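Local coordinates for protein magnesium transporter (Enterococcus faecalis, PDB 2OUX) that probably carries magnesium ions across the cell membrane as a homodimer, this chain being its cytosolic part with an N domain and paired CBS domains, at residues G40-Y43 and Q44-E48; E75-K78 and D79-A82. One frame throughout, in Å; residues are numbered along the deposited sequence.

Contact 1: residues G40-Y43 and Q44-E48; sequences GQFY and QSLDE
The carbonyl oxygen of F42 receives two groups of S45, its backbone N and its hydroxyl: S45 N donates to F42 O at 3.0 Å, while S45 OG comes to 2.5 Å from the same F42 O, too short to be taken at face value. The N-H comes from well above the carbonyl plane, 55° out of it. The hydroxyl reaches the oxygen because OG lies between the backbone N and the carbonyl carbon of its own residue (chi1 73°), which folds it back over the helix end. A further, weak bond arrives from the N of L46, which also donates weakly to Y43 O. Two residues back along the helix, G40 O accepts the N-H of Q44 at 2.9 Å, and the aliphatic part of the Q44 side chain lies against that carbonyl, CG 3.2 Å from G40 O. On the apolar side L46 turns back toward the helix and sets its CD2 methyl over one face of the F42 ring, a CH-pi contact 4.0 Å from the centroid and 20° off the ring normal; the nearest ring atom, F42 CZ, is 3.7 Å from L46 CD2. F12 meets F42 edge-to-face, and helix 8-20 also packs on L46. The Y43 hydroxyl is hydrogen-bonded to Y55 OH. D47, the N-cap of helix 48-57, bonds through OD2 to D50 N, completing a tight helix-to-helix turn within the all-helical MgtE N domain.

Contact 2: residues E75-K78 and D79-A82; sequences ENMK and DYLA
N76 turns its amide over the Y80 ring through a chi1 of -169°, which sets CG opposite the main-chain N, while M77, bent at both chi2 and chi3, curls its terminal methyl round to the rim of the same ring. The amide stands almost upright on the aromatic plane, 85° from it, and its ND2 lies over one face, offset toward the rim, 3.0 Å from Y80 CE1. M77, a selenomethionine, makes a Met-aromatic contact from the edge: its SE is 5.5 Å from the centroid of the Y80 ring, and CE sits near the ring plane, 3.6 Å from Y80 CD2. The tyrosine is thus touched on a face by one loop residue and at an edge by the next. This is the start of a short helix, 79-83, in the N domain of the transporter, with K78 at the N-cap position. The first regular bond of the helix runs from A82 N to K78 O at 2.8 Å; Q112 NE2 is a second donor to K78 O. Y80 N makes a further, weak bond to M77 O at 3.4 Å. The extended K78 side chain reaches D109 in a salt bridge, and L81 packs on L104 and L108. R51 of helix 48-57 lies against both N76 and Y80.

Overall arrangement
Contacts 1 and 2 follow each other along the chain, their centres 13 Å apart, and belong to the same helical N domain. They meet through Y80: Y43 OH comes within 3.2 Å of Y80 CD1, the two rings being inclined at about 55°, and Q44 CG packs 3.7 Å from Y80 OH. Thus the exit of helix 36-43 rests on the entry of helix 79-83, with R51 touching side chains of both contacts. Contact 2 is the nearer to the magnesium sites: the M77 side chain is about 5 Å from that of the metal ligand E72 and about 9 Å from a bound magnesium ion, whereas the Q44 side chain of contact 1 is about 10 Å from the E72 side chain and about 11 Å from a magnesium ion.

Contact 1: residues G40-Y43 and Q44-E48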
loop_
_atom_site.group_PDB
_atom_site.type_symbol
_atom_site.label_atom_id
_atom_site.label_comp_id
_atom_site.label_asym_id
_atom_site.label_seq_id
_atom_site.Cartn_x
_atom_site.Cartn_y
_atom_site.Cartn_z
ATOM N N GLY A 40 -2.127 -20.272 -4.302
ATOM C CA GLY A 40 -2.828 -20.340 -5.571
ATOM C C GLY A 40 -2.069 -21.119 -6.636
ATOM O O GLY A 40 -2.653 -21.899 -7.388
ATOM N N GLN A 41 -0.761 -20.909 -6.710
ATOM C CA GLN A 41 0.055 -21.608 -7.691
ATOM C C GLN A 41 0.077 -23.105 -7.398
ATOM O O GLN A 41 -0.089 -23.924 -8.303
ATOM C CB GLN A 41 1.476 -21.044 -7.687
ATOM C CG GLN A 41 1.531 -19.588 -8.117
ATOM C CD GLN A 41 0.904 -19.374 -9.485
ATOM O OE1 GLN A 41 1.477 -19.756 -10.504
ATOM N NE2 GLN A 41 -0.283 -18.773 -9.509
ATOM N N PHE A 42 0.286 -23.456 -6.133
ATOM C CA PHE A 42 0.299 -24.854 -5.732
ATOM C C PHE A 42 -1.017 -25.483 -6.170
ATOM O O PHE A 42 -1.025 -26.478 -6.888
ATOM C CB PHE A 42 0.440 -24.983 -4.211
ATOM C CG PHE A 42 0.339 -26.398 -3.715
ATOM C CD1 PHE A 42 1.380 -27.301 -3.924
ATOM C CD2 PHE A 42 -0.807 -26.835 -3.065
ATOM C CE1 PHE A 42 1.279 -28.622 -3.494
ATOM C CE2 PHE A 42 -0.917 -28.149 -2.634
ATOM C CZ PHE A 42 0.130 -29.049 -2.848
ATOM N N TYR A 43 -2.124 -24.879 -5.751
ATOM C CA TYR A 43 -3.460 -25.366 -6.086
ATOM C C TYR A 43 -3.744 -25.486 -7.580
ATOM O O TYR A 43 -4.403 -26.429 -8.014
ATOM C CB TYR A 43 -4.513 -24.468 -5.440
ATOM C CG TYR A 43 -5.940 -24.698 -5.904
ATOM C CD1 TYR A 43 -6.449 -24.043 -7.026
ATOM C CD2 TYR A 43 -6.799 -25.529 -5.186
ATOM C CE1 TYR A 43 -7.785 -24.207 -7.418
ATOM C CE2 TYR A 43 -8.134 -25.700 -5.567
ATOM C CZ TYR A 43 -8.623 -25.035 -6.679
ATOM O OH TYR A 43 -9.952 -25.184 -7.027
ATOM N N GLN A 44 -3.254 -24.536 -8.365
ATOM C CA GLN A 44 -3.484 -24.563 -9.804
ATOM C C GLN A 44 -2.594 -25.575 -10.525
ATOM O O GLN A 44 -2.647 -25.694 -11.745
ATOM C CB GLN A 44 -3.280 -23.162 -10.393
ATOM C CG GLN A 44 -4.380 -22.184 -10.010
ATOM C CD GLN A 44 -4.107 -20.765 -10.480
ATOM O OE1 GLN A 44 -4.058 -20.487 -11.680
ATOM N NE2 GLN A 44 -3.923 -19.858 -9.529
ATOM N N SER A 45 -1.775 -26.298 -9.769
ATOM C CA SER A 45 -0.896 -27.298 -10.362
ATOM C C SER A 45 -1.498 -28.684 -10.145
ATOM O O SER A 45 -1.246 -29.612 -10.912
ATOM C CB SER A 45 0.490 -27.251 -9.716
ATOM O OG SER A 45 0.459 -27.783 -8.401
ATOM N N LEU A 46 -2.308 -28.807 -9.098
ATOM C CA LEU A 46 -2.934 -30.074 -8.744
ATOM C C LEU A 46 -3.918 -30.610 -9.776
ATOM O O LEU A 46 -4.609 -29.841 -10.453
ATOM C CB LEU A 46 -3.668 -29.942 -7.406
ATOM C CG LEU A 46 -2.923 -29.279 -6.245
ATOM C CD1 LEU A 46 -3.748 -29.406 -4.977
ATOM C CD2 LEU A 46 -1.562 -29.932 -6.073
ATOM N N ASP A 47 -3.976 -31.938 -9.881
ATOM C CA ASP A 47 -4.905 -32.600 -10.784
ATOM C C ASP A 47 -6.247 -32.563 -10.064
ATOM O O ASP A 47 -6.315 -32.154 -8.907
ATOM C CB ASP A 47 -4.457 -34.046 -11.063
ATOM C CG ASP A 47 -4.259 -34.876 -9.789
ATOM O OD1 ASP A 47 -3.305 -35.690 -9.755
ATOM O OD2 ASP A 47 -5.057 -34.733 -8.833
ATOM N N GLU A 48 -7.315 -32.982 -10.730
ATOM C CA GLU A 48 -8.627 -32.947 -10.103
ATOM C C GLU A 48 -8.712 -33.760 -8.816
ATOM O O GLU A 48 -9.455 -33.408 -7.896
ATOM C CB GLU A 48 -9.689 -33.430 -11.084
ATOM C CG GLU A 48 -11.012 -33.757 -10.423
ATOM C CD GLU A 48 -12.073 -34.177 -11.416
ATOM O OE1 GLU A 48 -11.766 -35.018 -12.294
ATOM O OE2 GLU A 48 -13.215 -33.674 -11.311
#

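Contact 2: residues E75-K78 and D79-A82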
loop_
_atom_site.group_PDB
_atom_site.type_symbol
_atom_site.label_atom_id
_atom_site.label_comp_id
_atom_site.label_asym_id
_atom_site.label_seq_id
_atom_site.Cartn_x
_atom_site.Cartn_y
_atom_site.Cartn_z
ATOM N N GLU A 75 -10.337 -19.067 -16.209
ATOM C CA GLU A 75 -11.208 -19.765 -17.144
ATOM C C GLU A 75 -11.449 -21.201 -16.747
ATOM O O GLU A 75 -12.427 -21.815 -17.197
ATOM C CB GLU A 75 -10.698 -19.673 -18.587
ATOM C CG GLU A 75 -11.851 -19.712 -19.599
ATOM C CD GLU A 75 -11.457 -19.186 -20.958
ATOM O OE1 GLU A 75 -10.498 -19.741 -21.530
ATOM O OE2 GLU A 75 -12.101 -18.228 -21.448
ATOM N N ASN A 76 -10.573 -21.738 -15.899
ATOM C CA ASN A 76 -10.783 -23.093 -15.442
ATOM C C ASN A 76 -11.696 -22.943 -14.238
ATOM O O ASN A 76 -11.924 -23.908 -13.494
ATOM C CB ASN A 76 -9.487 -23.831 -15.060
ATOM C CG ASN A 76 -9.728 -25.329 -14.854
ATOM O OD1 ASN A 76 -10.083 -26.046 -15.795
ATOM N ND2 ASN A 76 -9.574 -25.796 -13.620
HETATM N N MSE A 77 -12.233 -21.728 -14.059
HETATM C CA MSE A 77 -13.164 -21.490 -12.958
HETATM C C MSE A 77 -14.324 -22.336 -13.423
HETATM O O MSE A 77 -14.111 -23.363 -14.064
HETATM C CB MSE A 77 -13.607 -20.016 -12.829
HETATM C CG MSE A 77 -12.518 -19.009 -12.425
HETATM SE SE MSE A 77 -11.846 -19.158 -10.607
HETATM C CE MSE A 77 -9.998 -19.420 -11.067
ATOM N N LYS A 78 -15.545 -21.917 -13.141
ATOM C CA LYS A 78 -16.685 -22.715 -13.563
ATOM C C LYS A 78 -16.571 -24.128 -12.977
ATOM O O LYS A 78 -17.326 -24.491 -12.069
ATOM C CB LYS A 78 -16.745 -22.785 -15.095
ATOM C CG LYS A 78 -17.158 -21.482 -15.771
ATOM C CD LYS A 78 -17.362 -21.652 -17.275
ATOM C CE LYS A 78 -17.756 -20.329 -17.918
ATOM N NZ LYS A 78 -17.922 -20.438 -19.391
ATOM N N ASP A 79 -15.638 -24.928 -13.496
ATOM C CA ASP A 79 -15.464 -26.278 -12.981
ATOM C C ASP A 79 -14.725 -26.371 -11.643
ATOM O O ASP A 79 -14.896 -27.366 -10.935
ATOM C CB ASP A 79 -14.810 -27.214 -14.011
ATOM C CG ASP A 79 -13.923 -26.492 -14.992
ATOM O OD1 ASP A 79 -13.107 -25.660 -14.556
ATOM O OD2 ASP A 79 -14.036 -26.778 -16.205
ATOM N N TYR A 80 -13.905 -25.378 -11.280
ATOM C CA TYR A 80 -13.260 -25.447 -9.963
ATOM C C TYR A 80 -14.438 -25.453 -9.005
ATOM O O TYR A 80 -14.529 -26.280 -8.100
ATOM C CB TYR A 80 -12.416 -24.212 -9.637
ATOM C CG TYR A 80 -11.011 -24.199 -10.192
ATOM C CD1 TYR A 80 -10.237 -25.360 -10.234
ATOM C CD2 TYR A 80 -10.437 -23.007 -10.642
ATOM C CE1 TYR A 80 -8.925 -25.332 -10.709
ATOM C CE2 TYR A 80 -9.127 -22.969 -11.116
ATOM C CZ TYR A 80 -8.380 -24.131 -11.149
ATOM O OH TYR A 80 -7.086 -24.089 -11.614
ATOM N N LEU A 81 -15.352 -24.515 -9.230
ATOM C CA LEU A 81 -16.534 -24.391 -8.396
ATOM C C LEU A 81 -17.494 -25.568 -8.567
ATOM O O LEU A 81 -18.098 -26.025 -7.598
ATOM C CB LEU A 81 -17.264 -23.084 -8.710
ATOM C CG LEU A 81 -16.487 -21.768 -8.587
ATOM C CD1 LEU A 81 -17.473 -20.671 -8.191
ATOM C CD2 LEU A 81 -15.388 -21.873 -7.536
ATOM N N ALA A 82 -17.632 -26.051 -9.799
ATOM C CA ALA A 82 -18.523 -27.168 -10.088
ATOM C C ALA A 82 -18.135 -28.419 -9.305
ATOM O O ALA A 82 -18.989 -29.052 -8.684
ATOM C CB ALA A 82 -18.518 -27.465 -11.573
#